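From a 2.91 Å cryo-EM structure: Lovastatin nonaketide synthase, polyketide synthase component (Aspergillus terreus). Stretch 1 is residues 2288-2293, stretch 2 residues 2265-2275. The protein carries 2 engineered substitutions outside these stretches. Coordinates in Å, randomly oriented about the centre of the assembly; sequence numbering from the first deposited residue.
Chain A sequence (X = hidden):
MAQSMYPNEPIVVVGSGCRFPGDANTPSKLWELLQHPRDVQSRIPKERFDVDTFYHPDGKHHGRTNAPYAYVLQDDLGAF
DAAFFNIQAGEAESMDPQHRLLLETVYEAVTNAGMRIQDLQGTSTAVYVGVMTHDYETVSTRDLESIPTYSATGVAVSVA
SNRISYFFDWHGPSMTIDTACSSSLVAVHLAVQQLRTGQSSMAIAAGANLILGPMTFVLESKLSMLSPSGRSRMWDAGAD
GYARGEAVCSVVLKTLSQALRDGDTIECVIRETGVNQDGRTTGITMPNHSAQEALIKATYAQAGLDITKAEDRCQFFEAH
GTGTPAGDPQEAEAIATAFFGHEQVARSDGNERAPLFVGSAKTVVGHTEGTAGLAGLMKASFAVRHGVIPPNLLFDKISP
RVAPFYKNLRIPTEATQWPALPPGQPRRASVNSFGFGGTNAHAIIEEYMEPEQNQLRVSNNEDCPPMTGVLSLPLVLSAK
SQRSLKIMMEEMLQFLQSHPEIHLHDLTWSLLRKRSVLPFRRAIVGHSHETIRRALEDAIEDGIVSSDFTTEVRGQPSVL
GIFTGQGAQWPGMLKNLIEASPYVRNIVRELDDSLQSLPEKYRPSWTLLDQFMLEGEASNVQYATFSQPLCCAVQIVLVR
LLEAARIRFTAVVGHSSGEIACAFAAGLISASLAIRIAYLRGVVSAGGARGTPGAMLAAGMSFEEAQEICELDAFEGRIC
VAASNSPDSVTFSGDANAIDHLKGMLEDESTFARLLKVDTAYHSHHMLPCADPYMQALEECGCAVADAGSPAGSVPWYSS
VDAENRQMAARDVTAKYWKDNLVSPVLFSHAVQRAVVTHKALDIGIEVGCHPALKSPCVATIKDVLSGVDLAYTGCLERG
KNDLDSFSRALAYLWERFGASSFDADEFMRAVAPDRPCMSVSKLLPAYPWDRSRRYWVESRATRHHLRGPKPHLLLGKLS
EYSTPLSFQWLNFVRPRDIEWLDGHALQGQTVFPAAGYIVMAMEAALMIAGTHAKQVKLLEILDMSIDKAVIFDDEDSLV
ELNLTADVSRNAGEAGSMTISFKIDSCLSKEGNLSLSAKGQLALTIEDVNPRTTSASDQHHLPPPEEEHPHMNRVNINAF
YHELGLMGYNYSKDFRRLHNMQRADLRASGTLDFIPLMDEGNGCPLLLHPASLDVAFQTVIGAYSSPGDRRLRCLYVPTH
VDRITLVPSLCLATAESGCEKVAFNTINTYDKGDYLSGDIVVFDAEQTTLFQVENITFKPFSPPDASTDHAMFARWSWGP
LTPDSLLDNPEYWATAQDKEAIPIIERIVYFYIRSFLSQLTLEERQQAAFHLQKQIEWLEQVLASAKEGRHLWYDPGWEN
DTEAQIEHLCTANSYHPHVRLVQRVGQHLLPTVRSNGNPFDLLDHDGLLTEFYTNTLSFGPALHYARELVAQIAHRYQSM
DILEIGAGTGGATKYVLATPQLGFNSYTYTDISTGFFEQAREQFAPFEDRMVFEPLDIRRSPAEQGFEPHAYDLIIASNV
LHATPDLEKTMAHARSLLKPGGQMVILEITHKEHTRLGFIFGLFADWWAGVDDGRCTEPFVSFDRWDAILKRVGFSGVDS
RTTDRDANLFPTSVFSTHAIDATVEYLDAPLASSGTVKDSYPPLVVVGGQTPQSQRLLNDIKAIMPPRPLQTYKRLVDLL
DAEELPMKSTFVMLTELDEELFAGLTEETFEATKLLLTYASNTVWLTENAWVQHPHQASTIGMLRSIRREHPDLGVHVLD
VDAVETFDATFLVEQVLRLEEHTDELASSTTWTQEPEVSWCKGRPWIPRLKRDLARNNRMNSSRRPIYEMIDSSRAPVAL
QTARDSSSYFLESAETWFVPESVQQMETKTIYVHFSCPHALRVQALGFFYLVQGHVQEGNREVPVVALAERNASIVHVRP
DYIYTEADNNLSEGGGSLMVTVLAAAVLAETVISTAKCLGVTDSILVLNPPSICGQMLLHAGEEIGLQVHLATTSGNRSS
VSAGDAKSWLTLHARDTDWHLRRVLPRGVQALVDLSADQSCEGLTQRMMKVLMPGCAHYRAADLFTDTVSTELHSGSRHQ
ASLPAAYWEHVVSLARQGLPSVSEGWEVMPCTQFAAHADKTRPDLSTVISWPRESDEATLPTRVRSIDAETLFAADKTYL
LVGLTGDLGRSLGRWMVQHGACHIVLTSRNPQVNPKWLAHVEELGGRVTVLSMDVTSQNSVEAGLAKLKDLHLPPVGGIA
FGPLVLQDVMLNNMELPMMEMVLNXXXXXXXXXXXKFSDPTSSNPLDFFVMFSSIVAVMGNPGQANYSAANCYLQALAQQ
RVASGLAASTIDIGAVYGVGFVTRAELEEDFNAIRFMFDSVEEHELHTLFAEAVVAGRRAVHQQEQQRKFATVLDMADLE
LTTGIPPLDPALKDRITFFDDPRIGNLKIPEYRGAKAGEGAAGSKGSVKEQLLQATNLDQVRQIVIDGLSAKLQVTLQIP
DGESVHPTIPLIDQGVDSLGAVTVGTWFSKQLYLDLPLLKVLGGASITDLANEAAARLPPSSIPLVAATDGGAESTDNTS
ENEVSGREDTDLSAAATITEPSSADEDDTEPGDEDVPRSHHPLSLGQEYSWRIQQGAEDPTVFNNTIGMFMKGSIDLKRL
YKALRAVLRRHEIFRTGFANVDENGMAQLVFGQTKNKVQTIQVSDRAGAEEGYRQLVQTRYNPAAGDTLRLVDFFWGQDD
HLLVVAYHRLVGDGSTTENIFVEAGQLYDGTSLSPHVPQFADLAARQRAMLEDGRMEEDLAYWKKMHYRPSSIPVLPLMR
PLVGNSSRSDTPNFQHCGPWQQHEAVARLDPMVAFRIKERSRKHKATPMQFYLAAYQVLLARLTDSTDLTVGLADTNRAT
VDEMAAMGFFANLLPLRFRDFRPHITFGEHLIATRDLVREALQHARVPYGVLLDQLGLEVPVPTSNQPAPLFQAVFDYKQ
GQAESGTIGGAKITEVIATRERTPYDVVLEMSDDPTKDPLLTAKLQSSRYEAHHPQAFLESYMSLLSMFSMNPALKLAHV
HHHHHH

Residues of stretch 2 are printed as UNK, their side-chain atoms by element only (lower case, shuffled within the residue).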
ATOM      1  N   PHE A2288     -31.198  55.371 -11.237  1.00100.62           N
ATOM      2  CA  PHE A2288     -30.655  55.636  -9.916  1.00100.62           C
ATOM      3  C   PHE A2288     -29.786  56.880  -9.979  1.00100.62           C
ATOM      4  O   PHE A2288     -29.191  57.188 -11.015  1.00100.62           O
ATOM      5  CB  PHE A2288     -29.836  54.448  -9.401  1.00100.62           C
ATOM      6  CG  PHE A2288     -28.654  54.112 -10.266  1.00100.62           C
ATOM      7  CD1 PHE A2288     -27.460  54.795 -10.126  1.00100.62           C
ATOM      8  CD2 PHE A2288     -28.735  53.111 -11.216  1.00100.62           C
ATOM      9  CE1 PHE A2288     -26.373  54.491 -10.916  1.00100.62           C
ATOM     10  CE2 PHE A2288     -27.651  52.800 -12.009  1.00100.62           C
ATOM     11  CZ  PHE A2288     -26.465  53.491 -11.859  1.00100.62           C
ATOM     12  N   PHE A2289     -29.721  57.591  -8.854  1.00102.35           N
ATOM     13  CA  PHE A2289     -28.780  58.693  -8.651  1.00102.35           C
ATOM     14  C   PHE A2289     -28.121  58.424  -7.302  1.00102.35           C
ATOM     15  O   PHE A2289     -28.561  58.925  -6.265  1.00102.35           O
ATOM     16  CB  PHE A2289     -29.482  60.051  -8.703  1.00102.35           C
ATOM     17  CG  PHE A2289     -28.551  61.217  -8.927  1.00102.35           C
ATOM     18  CD1 PHE A2289     -27.248  61.193  -8.457  1.00102.35           C
ATOM     19  CD2 PHE A2289     -28.984  62.337  -9.612  1.00102.35           C
ATOM     20  CE1 PHE A2289     -26.401  62.263  -8.664  1.00102.35           C
ATOM     21  CE2 PHE A2289     -28.141  63.410  -9.823  1.00102.35           C
ATOM     22  CZ  PHE A2289     -26.847  63.373  -9.349  1.00102.35           C
ATOM     23  N   VAL A2290     -27.059  57.628  -7.324  1.00 99.04           N
ATOM     24  CA  VAL A2290     -26.356  57.233  -6.111  1.00 99.04           C
ATOM     25  C   VAL A2290     -25.256  58.248  -5.844  1.00 99.04           C
ATOM     26  O   VAL A2290     -24.347  58.424  -6.662  1.00 99.04           O
ATOM     27  CB  VAL A2290     -25.776  55.817  -6.237  1.00 99.04           C
ATOM     28  CG1 VAL A2290     -25.039  55.440  -4.969  1.00 99.04           C
ATOM     29  CG2 VAL A2290     -26.878  54.819  -6.527  1.00 99.04           C
ATOM     30  N   MET A2291     -25.335  58.912  -4.697  1.00102.91           N
ATOM     31  CA  MET A2291     -24.342  59.888  -4.273  1.00102.91           C
ATOM     32  C   MET A2291     -23.512  59.270  -3.157  1.00102.91           C
ATOM     33  O   MET A2291     -24.047  58.922  -2.099  1.00102.91           O
ATOM     34  CB  MET A2291     -25.017  61.180  -3.816  1.00102.91           C
ATOM     35  CG  MET A2291     -25.316  62.144  -4.952  1.00102.91           C
ATOM     36  SD  MET A2291     -26.714  63.225  -4.606  1.00102.91           S
ATOM     37  CE  MET A2291     -28.078  62.119  -4.954  1.00102.91           C
ATOM     38  N   PHE A2292     -22.210  59.140  -3.397  1.00101.20           N
ATOM     39  CA  PHE A2292     -21.312  58.422  -2.495  1.00101.20           C
ATOM     40  C   PHE A2292     -21.015  59.298  -1.288  1.00101.20           C
ATOM     41  O   PHE A2292     -20.100  60.123  -1.294  1.00101.20           O
ATOM     42  CB  PHE A2292     -20.034  58.024  -3.221  1.00101.20           C
ATOM     43  CG  PHE A2292     -20.187  56.814  -4.096  1.00101.20           C
ATOM     44  CD1 PHE A2292     -21.201  56.741  -5.031  1.00101.20           C
ATOM     45  CD2 PHE A2292     -19.307  55.754  -3.987  1.00101.20           C
ATOM     46  CE1 PHE A2292     -21.342  55.630  -5.835  1.00101.20           C
ATOM     47  CE2 PHE A2292     -19.440  54.641  -4.788  1.00101.20           C
ATOM     48  CZ  PHE A2292     -20.458  54.578  -5.715  1.00101.20           C
ATOM     49  N   SER A2293     -21.804  59.111  -0.237  1.00103.82           N
ATOM     50  CA  SER A2293     -21.559  59.786   1.024  1.00103.82           C
ATOM     51  C   SER A2293     -20.614  58.959   1.889  1.00103.82           C
ATOM     52  O   SER A2293     -20.442  57.753   1.695  1.00103.82           O
ATOM     53  CB  SER A2293     -22.871  60.025   1.770  1.00103.82           C
ATOM     54  OG  SER A2293     -23.739  60.856   1.022  1.00103.82           O
ATOM     55  N   UNK A2265     -17.152  70.272  -5.738  1.00107.99           N
ATOM     56  CA  UNK A2265     -17.156  68.964  -6.412  1.00107.99           C
ATOM     57  C   UNK A2265     -18.327  68.101  -5.993  1.00107.99           C
ATOM     58  O   UNK A2265     -18.912  67.401  -6.828  1.00107.99           O
ATOM     59  c   UNK A2265     -14.972  69.492  -5.561  1.00107.99           C
ATOM     60  c   UNK A2265     -15.815  68.346  -5.991  1.00107.99           C
ATOM     61  c   UNK A2265     -15.915  70.488  -4.970  1.00107.99           C
ATOM     62  N   UNK A2266     -18.684  68.131  -4.709  1.00106.81           N
ATOM     63  CA  UNK A2266     -19.857  67.405  -4.237  1.00106.81           C
ATOM     64  C   UNK A2266     -21.128  68.221  -4.437  1.00106.81           C
ATOM     65  O   UNK A2266     -22.016  67.833  -5.202  1.00106.81           O
ATOM     66  c   UNK A2266     -19.689  67.048  -2.757  1.00106.81           C
ATOM     67  c   UNK A2266     -18.575  66.061  -2.454  1.00106.81           C
ATOM     68  c   UNK A2266     -19.105  64.646  -2.295  1.00106.81           C
ATOM     69  c   UNK A2266     -18.083  63.743  -1.627  1.00106.81           C
ATOM     70  n   UNK A2266     -18.564  62.339  -1.514  1.00106.81           N
ATOM     71  N   UNK A2267     -21.213  69.372  -3.767  1.00109.35           N
ATOM     72  CA  UNK A2267     -22.453  70.146  -3.738  1.00109.35           C
ATOM     73  C   UNK A2267     -22.813  70.635  -5.134  1.00109.35           C
ATOM     74  O   UNK A2267     -23.894  70.341  -5.658  1.00109.35           O
ATOM     75  c   UNK A2267     -22.323  71.322  -2.753  1.00109.35           C
ATOM     76  c   UNK A2267     -23.571  72.190  -2.797  1.00109.35           C
ATOM     77  c   UNK A2267     -22.068  70.802  -1.348  1.00109.35           C
ATOM     78  N   UNK A2268     -21.921  71.414  -5.747  1.00109.07           N
ATOM     79  CA  UNK A2268     -22.228  71.970  -7.057  1.00109.07           C
ATOM     80  C   UNK A2268     -22.358  70.871  -8.100  1.00109.07           C
ATOM     81  O   UNK A2268     -23.153  71.000  -9.036  1.00109.07           O
ATOM     82  c   UNK A2268     -21.152  72.977  -7.466  1.00109.07           C
ATOM     83  c   UNK A2268     -22.690  74.466  -8.814  1.00109.07           C
ATOM     84  o   UNK A2268     -23.253  74.715  -7.728  1.00109.07           O
ATOM     85  c   UNK A2268     -21.406  73.661  -8.800  1.00109.07           C
ATOM     86  o   UNK A2268     -23.138  74.851  -9.915  1.00109.07           O
ATOM     87  N   UNK A2269     -21.599  69.786  -7.954  1.00106.77           N
ATOM     88  CA  UNK A2269     -21.734  68.681  -8.887  1.00106.77           C
ATOM     89  C   UNK A2269     -23.116  68.056  -8.845  1.00106.77           C
ATOM     90  O   UNK A2269     -23.749  67.847  -9.886  1.00106.77           O
ATOM     91  N   UNK A2270     -23.609  67.759  -7.640  1.00107.12           N
ATOM     92  CA  UNK A2270     -24.944  67.181  -7.528  1.00107.12           C
ATOM     93  C   UNK A2270     -25.987  68.181  -7.996  1.00107.12           C
ATOM     94  O   UNK A2270     -26.985  67.807  -8.613  1.00107.12           O
ATOM     95  c   UNK A2270     -25.230  66.697  -6.093  1.00107.12           C
ATOM     96  c   UNK A2270     -24.272  65.601  -5.704  1.00107.12           C
ATOM     97  c   UNK A2270     -25.172  67.842  -5.090  1.00107.12           C
ATOM     98  N   UNK A2271     -25.776  69.466  -7.713  1.00109.50           N
ATOM     99  CA  UNK A2271     -26.729  70.478  -8.155  1.00109.50           C
ATOM    100  C   UNK A2271     -26.823  70.503  -9.674  1.00109.50           C
ATOM    101  O   UNK A2271     -27.920  70.476 -10.246  1.00109.50           O
ATOM    102  c   UNK A2271     -25.360  75.193  -5.576  1.00109.50           C
ATOM    103  n   UNK A2271     -26.119  75.492  -4.535  1.00109.50           N
ATOM    104  c   UNK A2271     -26.313  71.843  -7.607  1.00109.50           C
ATOM    105  c   UNK A2271     -27.194  73.988  -6.698  1.00109.50           C
ATOM    106  c   UNK A2271     -27.339  72.942  -7.792  1.00109.50           C
ATOM    107  n   UNK A2271     -25.828  74.488  -6.597  1.00109.50           N
ATOM    108  n   UNK A2271     -24.095  75.604  -5.596  1.00109.50           N
ATOM    109  N   UNK A2272     -25.672  70.520 -10.347  1.00107.31           N
ATOM    110  CA  UNK A2272     -25.651  70.568 -11.805  1.00107.31           C
ATOM    111  C   UNK A2272     -26.294  69.314 -12.383  1.00107.31           C
ATOM    112  O   UNK A2272     -27.128  69.385 -13.294  1.00107.31           O
ATOM    113  c   UNK A2272     -24.209  70.742 -12.312  1.00107.31           C
ATOM    114  c   UNK A2272     -22.154  72.228 -12.019  1.00107.31           C
ATOM    115  c   UNK A2272     -23.656  72.102 -11.879  1.00107.31           C
ATOM    116  c   UNK A2272     -24.164  70.596 -13.823  1.00107.31           C
ATOM    117  N   UNK A2273     -25.918  68.145 -11.861  1.00105.52           N
ATOM    118  CA  UNK A2273     -26.440  66.903 -12.419  1.00105.52           C
ATOM    119  C   UNK A2273     -27.931  66.743 -12.150  1.00105.52           C
ATOM    120  O   UNK A2273     -28.662  66.243 -13.011  1.00105.52           O
ATOM    121  c   UNK A2273     -24.244  65.178 -13.862  1.00105.52           C
ATOM    122  c   UNK A2273     -24.232  65.627 -12.412  1.00105.52           C
ATOM    123  c   UNK A2273     -25.657  65.717 -11.863  1.00105.52           C
ATOM    124  c   UNK A2273     -23.389  64.690 -11.578  1.00105.52           C
ATOM    125  N   UNK A2274     -28.401  67.160 -10.975  1.00107.52           N
ATOM    126  CA  UNK A2274     -29.830  67.135 -10.693  1.00107.52           C
ATOM    127  C   UNK A2274     -30.582  68.056 -11.640  1.00107.52           C
ATOM    128  O   UNK A2274     -31.598  67.664 -12.226  1.00107.52           O
ATOM    129  c   UNK A2274     -31.517  67.628  -8.862  1.00107.52           C
ATOM    130  n   UNK A2274     -33.529  68.204  -8.201  1.00107.52           N
ATOM    131  c   UNK A2274     -30.071  67.534  -9.237  1.00107.52           C
ATOM    132  c   UNK A2274     -32.246  68.661  -8.376  1.00107.52           C
ATOM    133  c   UNK A2274     -33.586  66.935  -8.561  1.00107.52           C
ATOM    134  n   UNK A2274     -32.384  66.562  -8.963  1.00107.52           N
ATOM    135  N   UNK A2275     -30.081  69.281 -11.830  1.00108.87           N
ATOM    136  CA  UNK A2275     -30.717  70.191 -12.774  1.00108.87           C
ATOM    137  C   UNK A2275     -30.753  69.586 -14.170  1.00108.87           C
ATOM    138  O   UNK A2275     -31.724  69.771 -14.914  1.00108.87           O
ATOM    139  o   UNK A2275     -29.285  74.302 -10.474  1.00108.87           O
ATOM    140  o   UNK A2275     -28.563  73.824 -12.492  1.00108.87           O
ATOM    141  c   UNK A2275     -29.261  73.572 -11.487  1.00108.87           C
ATOM    142  c   UNK A2275     -29.982  71.530 -12.787  1.00108.87           C
ATOM    143  c   UNK A2275     -30.116  72.320 -11.497  1.00108.87           C
TER

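Position 2265 opens the stretch with three side-chain carbons that close a ring onto the backbone nitrogen; it lies out of reach of the strand and is Pro-2265. At 2266, four carbons run in a row to a terminal nitrogen, the pattern of lysine. The CA-to-CB bond of Lys-2266 points sideways, but the extended end of the chain comes nearer to the strand, bringing NZ to 2.7 Å from the backbone O of Phe-2292; NZ is hydrogen-bonded elsewhere in the structure.

Position 2267 carries one carbon bearing two more and is Val-2267, out of reach of stretch 1. At 2268, three carbons end in two oxygens. A carboxylate on a chain of this length identifies Glu-2268, also remote from the strand. Position 2269 has no side-chain atoms and is therefore Gly-2269; an ideal CB here would lie 2.5 Å from Pro-2265 O, so the helix leaves no room for one.

Another carbon bearing two carbons appears at 2270, and one of its branches lies near the sulfur of Met-2291. This is Val-2270, whose CG1 is 3.6 Å from Met-2291 SD. At 2271, three carbons lead to a nitrogen and then to a carbon carrying two more nitrogens, a guanidinium group. Arg-2271 points away from the strand and forms a salt bridge one helical turn back, with NH2 2.5 Å from Glu-2268 OE1.

Position 2272 has four carbons, forked at the first, with one arm two carbons long: Ile-2272, which makes no contact with the strand. The four carbons at 2273 fork instead at the second, which defines Leu-2273. It points toward the strand, and its CB packs 3.6 Å from Phe-2289 CZ. At 2274, one carbon leads to a five-membered ring of three carbons and two nitrogens, an imidazole. The end of the His-2274 side chain leads away, while its backbone N sits at the edge of the Phe-2289 ring, 3.9 Å from CE2. Position 2275, with three carbons and two terminal oxygens, is Glu-2275, exposed and out of reach.

The helix and strand run antiparallel at 176°, with their axes 10.7 Å apart at closest approach. Alternation along the strand turns Phe-2289 and Met-2291 toward the helix, whereas Phe-2288 and Val-2290 make no contact with it. Phe-2289 meets Leu-2273 and Met-2291 meets Val-2270, side chains one turn apart on the helix. The contact is small and largely apolar, burying 244 Å² in total, with the Lys-2266 amine near the strand backbone.

Stretch 2, residues 2265-2275: PKVEGVRILHE
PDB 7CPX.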